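Putative sortase (Streptococcus pneumoniae, PDB 2W1K) probably acts as a pilus-associated class C transpeptidase, cleaving sorting signals of pilin subunits and joining the subunits covalently into the pilus fibre. Local coordinates at residues M16-Y21 with N138-V143; A30-L35 with T97-D102; A62-L67 with V78-D83. All coordinates share one frame; numbering follows the deposited sequence.

Contact 1: M16-Y21 with N138-V143; sequences MTTEMY and NGQEIV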
loop_
_atom_site.group_PDB
_atom_site.type_symbol
_atom_site.label_atom_id
_atom_site.label_comp_id
_atom_site.label_asym_id
_atom_site.label_seq_id
_atom_site.Cartn_x
_atom_site.Cartn_y
_atom_site.Cartn_z
ATOM N N MET A 16 6.431 -0.000 17.575
ATOM C CA MET A 16 6.182 1.397 17.239
ATOM C C MET A 16 5.752 2.235 18.438
ATOM O O MET A 16 4.570 2.372 18.705
ATOM C CB MET A 16 5.120 1.492 16.171
ATOM C CG MET A 16 4.753 2.897 15.885
ATOM S SD MET A 16 4.893 3.246 14.165
ATOM C CE MET A 16 6.480 2.746 13.488
ATOM N N THR A 17 6.682 2.805 19.165
ATOM C CA THR A 17 6.318 3.813 20.133
ATOM C C THR A 17 5.638 5.063 19.495
ATOM O O THR A 17 5.733 5.288 18.273
ATOM C CB THR A 17 7.608 4.233 20.813
ATOM O OG1 THR A 17 8.345 5.084 19.931
ATOM C CG2 THR A 17 8.450 2.969 21.027
ATOM N N THR A 18 5.018 5.890 20.337
ATOM C CA THR A 18 4.549 7.194 19.961
ATOM C C THR A 18 5.607 8.080 19.265
ATOM O O THR A 18 5.338 8.706 18.257
ATOM C CB THR A 18 3.899 7.910 21.192
ATOM O OG1 THR A 18 2.574 7.377 21.366
ATOM C CG2 THR A 18 3.684 9.334 20.901
ATOM N N GLU A 19 6.839 8.056 19.765
ATOM C CA GLU A 19 7.939 8.829 19.182
ATOM C C GLU A 19 8.306 8.315 17.812
ATOM O O GLU A 19 8.393 9.123 16.888
ATOM C CB GLU A 19 9.121 8.785 20.136
ATOM C CG GLU A 19 10.302 9.673 19.802
ATOM C CD GLU A 19 11.458 9.442 20.766
ATOM O OE1 GLU A 19 12.186 8.428 20.622
ATOM O OE2 GLU A 19 11.637 10.260 21.703
ATOM N N MET A 20 8.473 7.002 17.634
ATOM C CA MET A 20 8.640 6.458 16.298
ATOM C C MET A 20 7.473 6.789 15.301
ATOM O O MET A 20 7.688 7.121 14.156
ATOM C CB MET A 20 8.898 4.965 16.366
ATOM C CG MET A 20 10.282 4.676 16.876
ATOM S SD MET A 20 10.310 2.929 17.478
ATOM C CE MET A 20 11.780 2.830 18.570
ATOM N N TYR A 21 6.254 6.767 15.775
ATOM C CA TYR A 21 5.134 6.929 14.955
ATOM C C TYR A 21 5.135 8.399 14.484
ATOM O O TYR A 21 4.853 8.712 13.293
ATOM C CB TYR A 21 3.859 6.633 15.800
ATOM C CG TYR A 21 2.556 7.259 15.225
ATOM C CD1 TYR A 21 1.858 6.656 14.172
ATOM C CD2 TYR A 21 2.074 8.489 15.700
ATOM C CE1 TYR A 21 0.699 7.264 13.635
ATOM C CE2 TYR A 21 0.956 9.101 15.151
ATOM C CZ TYR A 21 0.240 8.476 14.158
ATOM O OH TYR A 21 -0.938 9.086 13.679
ATOM N N ASN A 138 -0.851 1.786 10.352
ATOM C CA ASN A 138 0.410 2.567 10.323
ATOM C C ASN A 138 1.089 2.448 11.649
ATOM O O ASN A 138 2.073 3.171 11.943
ATOM C CB ASN A 138 0.231 4.075 10.013
ATOM C CG ASN A 138 -0.731 4.819 10.965
ATOM O OD1 ASN A 138 -0.915 4.504 12.112
ATOM N ND2 ASN A 138 -1.332 5.815 10.444
ATOM N N GLY A 139 0.560 1.561 12.474
ATOM C CA GLY A 139 1.128 1.400 13.826
ATOM C C GLY A 139 0.210 1.740 14.952
ATOM O O GLY A 139 -0.093 0.883 15.803
ATOM N N GLN A 140 -0.235 2.993 14.968
ATOM C CA GLN A 140 -1.170 3.553 15.989
ATOM C C GLN A 140 -2.569 3.775 15.535
ATOM O O GLN A 140 -3.391 4.134 16.350
ATOM C CB GLN A 140 -0.687 4.951 16.432
ATOM C CG GLN A 140 0.775 4.965 16.740
ATOM C CD GLN A 140 1.120 4.608 18.158
ATOM O OE1 GLN A 140 2.096 3.880 18.439
ATOM N NE2 GLN A 140 0.392 5.160 19.076
ATOM N N GLU A 141 -2.806 3.662 14.233
ATOM C CA GLU A 141 -4.113 3.878 13.636
ATOM C C GLU A 141 -4.388 2.789 12.556
ATOM O O GLU A 141 -3.466 2.348 11.833
ATOM C CB GLU A 141 -4.109 5.193 12.877
ATOM C CG GLU A 141 -3.664 6.349 13.757
ATOM C CD GLU A 141 -3.539 7.649 12.992
ATOM O OE1 GLU A 141 -2.638 7.675 12.108
ATOM O OE2 GLU A 141 -4.323 8.645 13.208
ATOM N N ILE A 142 -5.675 2.474 12.352
ATOM C CA ILE A 142 -6.052 1.643 11.268
ATOM C C ILE A 142 -6.857 2.495 10.348
ATOM O O ILE A 142 -7.843 3.148 10.775
ATOM C CB ILE A 142 -6.844 0.389 11.722
ATOM C CG1 ILE A 142 -5.942 -0.655 12.395
ATOM C CG2 ILE A 142 -7.300 -0.315 10.422
ATOM C CD1 ILE A 142 -6.707 -1.745 13.378
ATOM N N VAL A 143 -6.493 2.551 9.071
ATOM C CA VAL A 143 -7.253 3.457 8.179
ATOM C C VAL A 143 -8.118 2.483 7.418
ATOM O O VAL A 143 -7.624 1.428 7.013
ATOM C CB VAL A 143 -6.328 4.178 7.201
ATOM C CG1 VAL A 143 -7.106 5.025 6.232
ATOM C CG2 VAL A 143 -5.262 4.989 8.021
#
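Tyr21 lies with one ring face against the aliphatic part of Gln140 while its phenol end reaches Glu141. With CG anti to the backbone N (chi1 159°), the side chain leaves the first turn of helix 18-34 toward the turn ahead of strand 141-153. Over that face, Gln140 CB sits 4.0 Å from the Tyr21 ring centroid, a CH-pi contact displaced toward the rim, and Gln140 CG comes within 3.3 Å of Tyr21 CD1. The rim of the ring meets polar atoms instead: Asn138 OD1 is 3.5 Å from Tyr21 CE1. Farther out, Tyr21 OH donates to Glu141 OE1 at 2.7 Å, approaching from above the carboxylate; ring and carboxylate planes stand 86° apart. The same oxygen is gripped a second time by Asn138 ND2, at 2.8 Å from Glu141 OE1 on its anti side, so two donors hold OE1, which would favour the charged form. Asn138 is itself folded back in an Asx motif, its OD1 accepting from Glu141 N at 3.0 Å, and its ND2 is left facing the carboxylate. Beside this cluster, Met16 SD rests 3.6 Å from Asn138 O, and Thr17 N-caps the helix, its OG1 accepting from Met20 N. This surface contact sets the start of helix 18-34, just after helix 5-15, on the turn linking strands 133-137 and 141-153. From the neighbouring strand 183-196, Gln196 bonds to Glu141 OE2, also hydrogen-bonded to a MES molecule, probably from the crystallisation liquor.

Contact 2: A30-L35 with T97-D102; sequences AYNQRL and TPLPLD
The last turns of helix 18-34 dock on the loop between strands 91-93 and 106-111, chiefly through Asn32 and Leu99. The Asn32 amide matches both polar backbone groups of Leu99: its OD1 accepts from Leu99 N at 2.8 Å, and its ND2 donates to Leu99 O at 3.1 Å in a nearly straight bond (170°). Leu99 O takes a second donor, Leu101 N, from the same face of its carbonyl plane, within an inverse gamma turn centred on Pro100. Pro98 CB packs against a face of the amide, 3.5 Å from Asn32 ND2. On one flank, Leu35 CD1 touches Pro98 N at 3.4 Å. On another, Tyr31 crosses Leu99 at about a right angle; Tyr31 CD1 lies 3.7 Å from Leu99 CD1, and Thr97 O sits at the ring edge. The Tyr31 hydroxyl continues into the loop, bonding to Asp95 and Gly96. The side-chain amide of Asn32 thus pairs with the N-H and C=O of one residue, much as a neighbouring strand would, and holds a loop without regular structure against the end of helix 18-34 in a class C sortase.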
loop_
_atom_site.group_PDB
_atom_site.type_symbol
_atom_site.label_atom_id
_atom_site.label_comp_id
_atom_site.label_asym_id
_atom_site.label_seq_id
_atom_site.Cartn_x
_atom_site.Cartn_y
_atom_site.Cartn_z
ATOM N N ALA A 30 6.967 14.871 4.649
ATOM C CA ALA A 30 8.124 15.415 3.929
ATOM C C ALA A 30 8.265 14.747 2.619
ATOM O O ALA A 30 8.500 15.387 1.561
ATOM C CB ALA A 30 9.464 15.209 4.701
ATOM N N TYR A 31 8.165 13.425 2.641
ATOM C CA TYR A 31 8.267 12.752 1.381
ATOM C C TYR A 31 7.127 13.190 0.429
ATOM O O TYR A 31 7.354 13.392 -0.797
ATOM C CB TYR A 31 8.123 11.273 1.634
ATOM C CG TYR A 31 8.126 10.404 0.340
ATOM C CD1 TYR A 31 6.926 10.114 -0.322
ATOM C CD2 TYR A 31 9.316 9.798 -0.126
ATOM C CE1 TYR A 31 6.919 9.303 -1.439
ATOM C CE2 TYR A 31 9.321 8.985 -1.279
ATOM C CZ TYR A 31 8.122 8.730 -1.925
ATOM O OH TYR A 31 8.021 7.904 -3.076
ATOM N N ASN A 32 5.875 13.283 0.951
ATOM C CA ASN A 32 4.798 13.670 0.036
ATOM C C ASN A 32 5.055 15.084 -0.553
ATOM O O ASN A 32 4.707 15.326 -1.685
ATOM C CB ASN A 32 3.387 13.530 0.699
ATOM C CG ASN A 32 2.948 12.066 0.818
ATOM O OD1 ASN A 32 3.709 11.184 0.438
ATOM N ND2 ASN A 32 1.700 11.790 1.312
ATOM N N GLN A 33 5.681 15.986 0.231
ATOM C CA GLN A 33 5.881 17.378 -0.122
ATOM C C GLN A 33 6.882 17.432 -1.234
ATOM O O GLN A 33 6.683 18.221 -2.137
ATOM C CB GLN A 33 6.399 18.257 1.037
ATOM C CG GLN A 33 5.397 18.405 2.273
ATOM C CD GLN A 33 4.259 19.493 2.151
ATOM O OE1 GLN A 33 3.032 19.139 1.951
ATOM N NE2 GLN A 33 4.655 20.824 2.262
ATOM N N ARG A 34 7.918 16.563 -1.232
ATOM C CA ARG A 34 8.916 16.604 -2.331
ATOM C C ARG A 34 8.448 16.118 -3.675
ATOM O O ARG A 34 9.121 16.405 -4.700
ATOM C CB ARG A 34 10.176 15.796 -2.023
ATOM C CG ARG A 34 10.801 16.082 -0.727
ATOM C CD ARG A 34 12.125 15.413 -0.489
ATOM N NE ARG A 34 12.124 13.936 -0.419
ATOM C CZ ARG A 34 11.957 13.256 0.707
ATOM N NH1 ARG A 34 11.716 13.930 1.843
ATOM N NH2 ARG A 34 12.048 11.946 0.708
ATOM N N LEU A 35 7.357 15.340 -3.732
ATOM C CA LEU A 35 6.837 14.875 -5.033
ATOM C C LEU A 35 6.405 15.933 -6.062
ATOM O O LEU A 35 6.458 15.663 -7.287
ATOM C CB LEU A 35 5.590 14.037 -4.808
ATOM C CG LEU A 35 5.761 12.755 -4.022
ATOM C CD1 LEU A 35 4.347 12.152 -3.848
ATOM C CD2 LEU A 35 6.725 11.833 -4.775
ATOM N N THR A 97 4.617 8.053 -6.001
ATOM C CA THR A 97 3.197 8.287 -5.544
ATOM C C THR A 97 3.250 8.585 -4.027
ATOM O O THR A 97 4.144 8.106 -3.307
ATOM C CB THR A 97 2.247 7.123 -5.833
ATOM O OG1 THR A 97 2.554 6.019 -4.956
ATOM C CG2 THR A 97 2.406 6.722 -7.366
ATOM N N PRO A 98 2.296 9.397 -3.547
ATOM C CA PRO A 98 2.309 9.714 -2.141
ATOM C C PRO A 98 2.212 8.484 -1.239
ATOM O O PRO A 98 1.589 7.442 -1.562
ATOM C CB PRO A 98 1.118 10.721 -1.986
ATOM C CG PRO A 98 0.120 10.254 -3.140
ATOM C CD PRO A 98 1.166 10.021 -4.284
ATOM N N LEU A 99 2.793 8.611 -0.086
ATOM C CA LEU A 99 2.483 7.655 1.012
ATOM C C LEU A 99 1.012 7.883 1.485
ATOM O O LEU A 99 0.428 8.991 1.320
ATOM C CB LEU A 99 3.485 7.853 2.193
ATOM C CG LEU A 99 4.925 7.597 1.682
ATOM C CD1 LEU A 99 6.013 8.165 2.714
ATOM C CD2 LEU A 99 5.227 6.052 1.538
ATOM N N PRO A 100 0.421 6.845 2.083
ATOM C CA PRO A 100 -1.038 6.867 2.312
ATOM C C PRO A 100 -1.455 7.735 3.534
ATOM O O PRO A 100 -1.812 7.226 4.580
ATOM C CB PRO A 100 -1.360 5.329 2.508
ATOM C CG PRO A 100 -0.042 4.852 3.202
ATOM C CD PRO A 100 1.000 5.470 2.300
ATOM N N LEU A 101 -1.349 9.066 3.414
ATOM C CA LEU A 101 -1.703 9.928 4.540
ATOM C C LEU A 101 -3.006 10.633 4.217
ATOM O O LEU A 101 -3.446 10.576 3.108
ATOM C CB LEU A 101 -0.638 11.010 4.763
ATOM C CG LEU A 101 0.778 10.557 4.969
ATOM C CD1 LEU A 101 1.673 11.848 5.103
ATOM C CD2 LEU A 101 0.882 9.737 6.237
ATOM N N ASP A 102 -3.583 11.317 5.184
ATOM C CA ASP A 102 -4.797 12.022 4.961
ATOM C C ASP A 102 -4.653 13.238 4.007
ATOM O O ASP A 102 -3.580 13.677 3.734
ATOM C CB ASP A 102 -5.343 12.366 6.305
ATOM C CG ASP A 102 -4.399 13.288 7.079
ATOM O OD1 ASP A 102 -3.603 14.069 6.435
ATOM O OD2 ASP A 102 -4.473 13.227 8.348
#

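Contact 3: A62-L67 with V78-D83; sequences AVYGYL and VYLGAD
Val78 and Gly65 form the strongest polar link: Val78 N donates to Gly65 O at 2.7 Å in a nearly straight bond (165°). In return Val78 O takes Tyr64 N at 2.8 Å, and more weakly Gly65 N at 3.4 Å. With Tyr64 and Gly65 both facing Val78, this is a classic beta bulge, in which Gly65 and Val78 are an antiparallel hydrogen-bonded pair. Past Val63 and Tyr79 the chains draw apart, and a water bridges Ala62 O, to which it donates, and Leu80 N, from which it accepts. Packing surrounds these bonds. Tyr64 CG, anti to its backbone N (chi1 176°), meets Leu80 CD2 at 3.6 Å, the methyl approaching the ring obliquely. The ring of Tyr79 extends beside Val63, its CE1 lying 3.6 Å from Val63 CG2, while Tyr79 CD1 comes within 3.7 Å of Ala62 O. Farther along the strand, Val78 CG2 fits against Leu67 CB at 3.6 Å. Strands 65-69 and 74-80 thus make a beta hairpin in the buried part of the sheet. On its outer flanks, strand 74-80 bonds through Tyr79 to strand 91-93, and Tyr66 bonds to Asp137 at the end of strand 133-137; the Tyr64 hydroxyl is hydrogen-bonded to Ser28 of helix 18-34.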
loop_
_atom_site.group_PDB
_atom_site.type_symbol
_atom_site.label_atom_id
_atom_site.label_comp_id
_atom_site.label_asym_id
_atom_site.label_seq_id
_atom_site.Cartn_x
_atom_site.Cartn_y
_atom_site.Cartn_z
ATOM N N ALA A 62 12.745 -1.471 6.251
ATOM C CA ALA A 62 11.844 -1.668 7.347
ATOM C C ALA A 62 10.403 -1.781 6.801
ATOM O O ALA A 62 10.051 -1.196 5.773
ATOM C CB ALA A 62 11.951 -0.494 8.358
ATOM N N VAL A 63 9.585 -2.546 7.493
ATOM C CA VAL A 63 8.189 -2.557 7.192
ATOM C C VAL A 63 7.570 -1.154 7.514
ATOM O O VAL A 63 7.668 -0.625 8.658
ATOM C CB VAL A 63 7.514 -3.620 8.016
ATOM C CG1 VAL A 63 6.038 -3.544 7.803
ATOM C CG2 VAL A 63 8.123 -5.025 7.614
ATOM N N TYR A 64 6.971 -0.537 6.488
ATOM C CA TYR A 64 6.413 0.744 6.713
ATOM C C TYR A 64 4.938 0.695 7.300
ATOM O O TYR A 64 4.523 1.613 8.056
ATOM C CB TYR A 64 6.412 1.468 5.364
ATOM C CG TYR A 64 5.725 2.862 5.433
ATOM C CD1 TYR A 64 6.294 3.906 6.154
ATOM C CD2 TYR A 64 4.515 3.110 4.743
ATOM C CE1 TYR A 64 5.676 5.163 6.224
ATOM C CE2 TYR A 64 3.881 4.366 4.831
ATOM C CZ TYR A 64 4.500 5.373 5.532
ATOM O OH TYR A 64 3.935 6.611 5.556
ATOM N N GLY A 65 4.149 -0.302 6.868
ATOM C CA GLY A 65 2.734 -0.461 7.286
ATOM C C GLY A 65 2.295 -1.897 7.092
ATOM O O GLY A 65 3.059 -2.716 6.553
ATOM N N TYR A 66 1.091 -2.226 7.577
ATOM C CA TYR A 66 0.469 -3.501 7.238
ATOM C C TYR A 66 -0.832 -3.303 6.525
ATOM O O TYR A 66 -1.626 -2.416 6.896
ATOM C CB TYR A 66 0.213 -4.403 8.473
ATOM C CG TYR A 66 1.340 -5.335 8.651
ATOM C CD1 TYR A 66 2.485 -4.867 9.254
ATOM C CD2 TYR A 66 1.276 -6.672 8.281
ATOM C CE1 TYR A 66 3.550 -5.648 9.469
ATOM C CE2 TYR A 66 2.419 -7.519 8.478
ATOM C CZ TYR A 66 3.506 -6.943 9.069
ATOM O OH TYR A 66 4.669 -7.562 9.349
ATOM N N LEU A 67 -1.085 -4.184 5.567
ATOM C CA LEU A 67 -2.242 -4.021 4.741
ATOM C C LEU A 67 -3.087 -5.325 4.785
ATOM O O LEU A 67 -2.570 -6.466 4.682
ATOM C CB LEU A 67 -1.807 -3.681 3.287
ATOM C CG LEU A 67 -2.950 -3.419 2.279
ATOM C CD1 LEU A 67 -2.427 -2.530 1.147
ATOM C CD2 LEU A 67 -3.484 -4.743 1.619
ATOM N N VAL A 78 3.806 -3.930 4.218
ATOM C CA VAL A 78 4.090 -3.077 3.071
ATOM C C VAL A 78 5.506 -2.465 3.209
ATOM O O VAL A 78 5.855 -1.789 4.278
ATOM C CB VAL A 78 3.018 -1.923 2.950
ATOM C CG1 VAL A 78 3.308 -0.996 1.734
ATOM C CG2 VAL A 78 1.561 -2.524 2.907
ATOM N N TYR A 79 6.295 -2.643 2.139
ATOM C CA TYR A 79 7.645 -2.027 2.083
ATOM C C TYR A 79 7.675 -0.772 1.230
ATOM O O TYR A 79 6.763 -0.450 0.502
ATOM C CB TYR A 79 8.708 -3.032 1.589
ATOM C CG TYR A 79 8.889 -4.231 2.521
ATOM C CD1 TYR A 79 9.719 -4.194 3.612
ATOM C CD2 TYR A 79 8.143 -5.368 2.312
ATOM C CE1 TYR A 79 9.819 -5.257 4.482
ATOM C CE2 TYR A 79 8.231 -6.411 3.154
ATOM C CZ TYR A 79 9.064 -6.361 4.214
ATOM O OH TYR A 79 9.150 -7.503 4.975
ATOM N N LEU A 80 8.749 -0.027 1.341
ATOM C CA LEU A 80 8.909 1.196 0.523
ATOM C C LEU A 80 9.794 0.978 -0.712
ATOM O O LEU A 80 11.057 0.779 -0.592
ATOM C CB LEU A 80 9.544 2.299 1.393
ATOM C CG LEU A 80 8.714 2.679 2.643
ATOM C CD1 LEU A 80 9.478 3.814 3.378
ATOM C CD2 LEU A 80 7.277 3.124 2.216
ATOM N N GLY A 81 9.211 1.217 -1.887
ATOM C CA GLY A 81 9.947 0.975 -3.132
ATOM C C GLY A 81 9.781 -0.428 -3.732
ATOM O O GLY A 81 10.007 -1.417 -3.086
ATOM N N ALA A 82 9.340 -0.506 -4.974
ATOM C CA ALA A 82 8.746 -1.709 -5.444
ATOM C C ALA A 82 9.838 -2.293 -6.334
ATOM O O ALA A 82 9.809 -2.057 -7.499
ATOM C CB ALA A 82 7.447 -1.364 -6.321
ATOM N N ASP A 83 10.834 -2.959 -5.779
ATOM C CA ASP A 83 11.842 -3.660 -6.602
ATOM C C ASP A 83 11.579 -5.179 -6.426
ATOM O O ASP A 83 10.694 -5.611 -5.675
ATOM C CB ASP A 83 13.261 -3.309 -6.154
ATOM C CG ASP A 83 13.429 -3.494 -4.658
ATOM O OD1 ASP A 83 12.644 -4.280 -4.070
ATOM O OD2 ASP A 83 14.236 -2.787 -4.013
HETATM O O HOH W 1 10.897 -0.746 3.173
#

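How the contacts relate
From the N terminus the chain leaves helix 5-15 and enters helix 18-34, whose start belongs to contact 1 and whose far end belongs to contact 2. It then runs through a loop into strand 65-69, and contact 3 closes the shortest loop, the hairpin with strand 74-80. Contact 2 closes next, at 97-102, and contact 1 last, at 138-143, so the three nest without crossing. The helix is thereby tied at its two ends to different parts of the sortase fold. Contacts 2 and 3 touch directly: Leu99 CD2 lies 3.6 Å from Leu80 CD2. Contact 1 stays separate, its nearest atoms about 5 Å from either neighbour.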